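Local structure of fimbrial subunit CupB6 (Pseudomonas aeruginosa, 5CYL) at residues G61-G66 with N153-D158. The protein probably serves as the adhesive tip subunit of a chaperone-usher pilus, mediating attachment to surfaces in biofilm formation. Sequence-based numbering, arbitrary orientation.
Sequences GGNWSG and NLWAVD
Asn153 pairs with Asn63 where the central strands 56-65 and 151-160 of a four-stranded antiparallel sheet run side by side, in the N-terminal half of this two-part, beta-rich adhesin. The two asparagines form a hydrogen-bonded pair, each backbone N giving to the other's O. The Asn153 side chain then reaches across: its CG lies anti to the carbonyl carbon, beside the backbone N (chi1 -45°), and ND2 gives a hydrogen bond of 2.8 Å to Ser65 OG, which lies in the amide plane of Asn153. Bent bonds run from ND2 to Asn63 O (3.3 Å) and Asn63 OD1 (3.2 Å), from above both carbonyl planes; with three acceptors for two hydrogens, at least one is shared. Asn63 O thus accepts from both N and ND2 of Asn153. Beyond the pair, Asn153 OD1 is bonded to Ser187 OG on the next strand and Asn63 ND2 to Asp102 O. Leu154, opposite Gly62 in a non-hydrogen-bonded pair, turns to the other face, onto Phe12 and Leu43 of the second sheet. Trp155 and Gly61 form the next hydrogen-bonded pair, Gly61 N to Trp155 O and Trp155 N to Gly61 O, each 2.7 Å and nearly straight. On the asparagine face its indole meets Asn63 by the edge: NE1 points at Asn63 OD1 in a weak hydrogen bond of 3.4 Å.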
ATOM      1  N   GLY A  61     -14.752 -27.312  12.847  1.00 51.13           N
ATOM      2  CA  GLY A  61     -14.117 -26.425  13.819  1.00 51.58           C
ATOM      3  C   GLY A  61     -12.942 -25.657  13.228  1.00 50.54           C
ATOM      4  O   GLY A  61     -12.364 -26.069  12.229  1.00 50.40           O
ATOM      5  N   GLY A  62     -12.585 -24.547  13.859  1.00 49.18           N
ATOM      6  CA  GLY A  62     -11.385 -23.794  13.480  1.00 47.24           C
ATOM      7  C   GLY A  62     -10.707 -23.175  14.667  1.00 46.48           C
ATOM      8  O   GLY A  62     -11.324 -22.900  15.675  1.00 45.06           O
ATOM      9  N   ASN A  63      -9.407 -22.985  14.570  1.00 48.33           N
ATOM     10  CA  ASN A  63      -8.717 -22.091  15.499  1.00 49.63           C
ATOM     11  C   ASN A  63      -7.365 -21.709  14.927  1.00 51.67           C
ATOM     12  O   ASN A  63      -6.827 -22.396  14.065  1.00 56.01           O
ATOM     13  CB  ASN A  63      -8.540 -22.748  16.852  1.00 51.12           C
ATOM     14  CG  ASN A  63      -7.495 -23.823  16.830  1.00 51.82           C
ATOM     15  OD1 ASN A  63      -7.290 -24.508  15.839  1.00 54.56           O
ATOM     16  ND2 ASN A  63      -6.817 -23.984  17.941  1.00 50.72           N
ATOM     17  N   TRP A  64      -6.815 -20.608  15.413  1.00 50.21           N
ATOM     18  CA  TRP A  64      -5.494 -20.146  15.013  1.00 44.09           C
ATOM     19  C   TRP A  64      -4.568 -20.548  16.134  1.00 47.62           C
ATOM     20  O   TRP A  64      -4.818 -20.242  17.312  1.00 51.62           O
ATOM     21  CB  TRP A  64      -5.439 -18.621  14.854  1.00 37.40           C
ATOM     22  CG  TRP A  64      -5.943 -18.094  13.569  1.00 34.93           C
ATOM     23  CD1 TRP A  64      -7.187 -17.609  13.330  1.00 38.29           C
ATOM     24  CD2 TRP A  64      -5.228 -17.959  12.335  1.00 33.08           C
ATOM     25  NE1 TRP A  64      -7.305 -17.205  12.002  1.00 36.87           N
ATOM     26  CE2 TRP A  64      -6.103 -17.390  11.389  1.00 32.86           C
ATOM     27  CE3 TRP A  64      -3.935 -18.251  11.944  1.00 33.17           C
ATOM     28  CZ2 TRP A  64      -5.735 -17.154  10.071  1.00 31.24           C
ATOM     29  CZ3 TRP A  64      -3.562 -17.978  10.618  1.00 32.85           C
ATOM     30  CH2 TRP A  64      -4.464 -17.448   9.714  1.00 30.28           C
ATOM     31  N   SER A  65      -3.483 -21.223  15.793  1.00 51.20           N
ATOM     32  CA  SER A  65      -2.452 -21.531  16.807  1.00 54.38           C
ATOM     33  C   SER A  65      -1.131 -20.908  16.402  1.00 56.35           C
ATOM     34  O   SER A  65      -0.941 -20.426  15.271  1.00 54.88           O
ATOM     35  CB  SER A  65      -2.288 -23.036  17.004  1.00 51.03           C
ATOM     36  OG  SER A  65      -2.156 -23.657  15.744  1.00 50.38           O
ATOM     37  N   GLY A  66      -0.190 -20.890  17.336  1.00 58.90           N
ATOM     38  CA  GLY A  66       1.143 -20.345  17.055  1.00 56.46           C
ATOM     39  C   GLY A  66       1.262 -18.886  17.401  1.00 55.12           C
ATOM     40  O   GLY A  66       2.297 -18.260  17.192  1.00 56.22           O
ATOM     41  N   ASN A 153      -5.878 -23.800  11.646  1.00 48.25           N
ATOM     42  CA  ASN A 153      -6.337 -25.195  11.716  1.00 47.52           C
ATOM     43  C   ASN A 153      -7.827 -25.351  11.480  1.00 47.60           C
ATOM     44  O   ASN A 153      -8.641 -24.756  12.177  1.00 45.75           O
ATOM     45  CB  ASN A 153      -5.975 -25.797  13.052  1.00 46.02           C
ATOM     46  CG  ASN A 153      -4.551 -25.482  13.457  1.00 49.04           C
ATOM     47  OD1 ASN A 153      -3.592 -26.086  12.961  1.00 49.92           O
ATOM     48  ND2 ASN A 153      -4.409 -24.564  14.372  1.00 50.81           N
ATOM     49  N   LEU A 154      -8.163 -26.128  10.465  1.00 47.16           N
ATOM     50  CA  LEU A 154      -9.547 -26.494  10.209  1.00 48.83           C
ATOM     51  C   LEU A 154      -9.756 -27.921  10.671  1.00 50.26           C
ATOM     52  O   LEU A 154      -9.014 -28.822  10.300  1.00 54.38           O
ATOM     53  CB  LEU A 154      -9.856 -26.362   8.717  1.00 46.80           C
ATOM     54  CG  LEU A 154      -9.533 -24.994   8.114  1.00 46.79           C
ATOM     55  CD1 LEU A 154      -9.938 -24.917   6.649  1.00 42.48           C
ATOM     56  CD2 LEU A 154     -10.228 -23.882   8.895  1.00 45.42           C
ATOM     57  N   TRP A 155     -10.780 -28.141  11.467  1.00 49.79           N
ATOM     58  CA  TRP A 155     -11.084 -29.492  11.946  1.00 47.61           C
ATOM     59  C   TRP A 155     -12.411 -30.008  11.413  1.00 43.97           C
ATOM     60  O   TRP A 155     -13.459 -29.430  11.709  1.00 46.17           O
ATOM     61  CB  TRP A 155     -11.154 -29.485  13.454  1.00 50.26           C
ATOM     62  CG  TRP A 155      -9.902 -28.995  14.113  1.00 55.54           C
ATOM     63  CD1 TRP A 155      -9.447 -27.719  14.150  1.00 59.31           C
ATOM     64  CD2 TRP A 155      -8.959 -29.779  14.848  1.00 59.03           C
ATOM     65  NE1 TRP A 155      -8.288 -27.647  14.874  1.00 65.88           N
ATOM     66  CE2 TRP A 155      -7.961 -28.903  15.312  1.00 63.98           C
ATOM     67  CE3 TRP A 155      -8.862 -31.141  15.162  1.00 58.54           C
ATOM     68  CZ2 TRP A 155      -6.876 -29.335  16.077  1.00 67.06           C
ATOM     69  CZ3 TRP A 155      -7.789 -31.578  15.927  1.00 61.49           C
ATOM     70  CH2 TRP A 155      -6.801 -30.678  16.373  1.00 64.21           C
ATOM     71  N   ALA A 156     -12.401 -31.095  10.657  1.00 42.46           N
ATOM     72  CA  ALA A 156     -13.660 -31.858  10.428  1.00 44.29           C
ATOM     73  C   ALA A 156     -13.739 -33.021  11.395  1.00 41.41           C
ATOM     74  O   ALA A 156     -12.927 -33.919  11.320  1.00 46.33           O
ATOM     75  CB  ALA A 156     -13.744 -32.373   9.014  1.00 45.07           C
ATOM     76  N   VAL A 157     -14.695 -33.005  12.304  1.00 41.01           N
ATOM     77  CA  VAL A 157     -14.768 -34.018  13.375  1.00 43.61           C
ATOM     78  C   VAL A 157     -16.141 -34.695  13.446  1.00 50.90           C
ATOM     79  O   VAL A 157     -17.181 -34.010  13.552  1.00 52.66           O
ATOM     80  CB  VAL A 157     -14.419 -33.412  14.751  1.00 40.78           C
ATOM     81  CG1 VAL A 157     -14.499 -34.453  15.867  1.00 37.78           C
ATOM     82  CG2 VAL A 157     -13.036 -32.795  14.728  1.00 40.54           C
ATOM     83  N   ASP A 158     -16.137 -36.027  13.366  1.00 54.08           N
ATOM     84  CA  ASP A 158     -17.376 -36.797  13.467  1.00 54.21           C
ATOM     85  C   ASP A 158     -17.805 -36.864  14.927  1.00 52.62           C
ATOM     86  O   ASP A 158     -16.984 -37.164  15.801  1.00 52.55           O
ATOM     87  CB  ASP A 158     -17.203 -38.191  12.854  1.00 57.14           C
ATOM     88  CG  ASP A 158     -18.437 -39.085  13.056  1.00 61.18           C
ATOM     89  OD1 ASP A 158     -18.649 -39.602  14.179  1.00 62.25           O
ATOM     90  OD2 ASP A 158     -19.204 -39.281  12.089  1.00 59.95           O
TER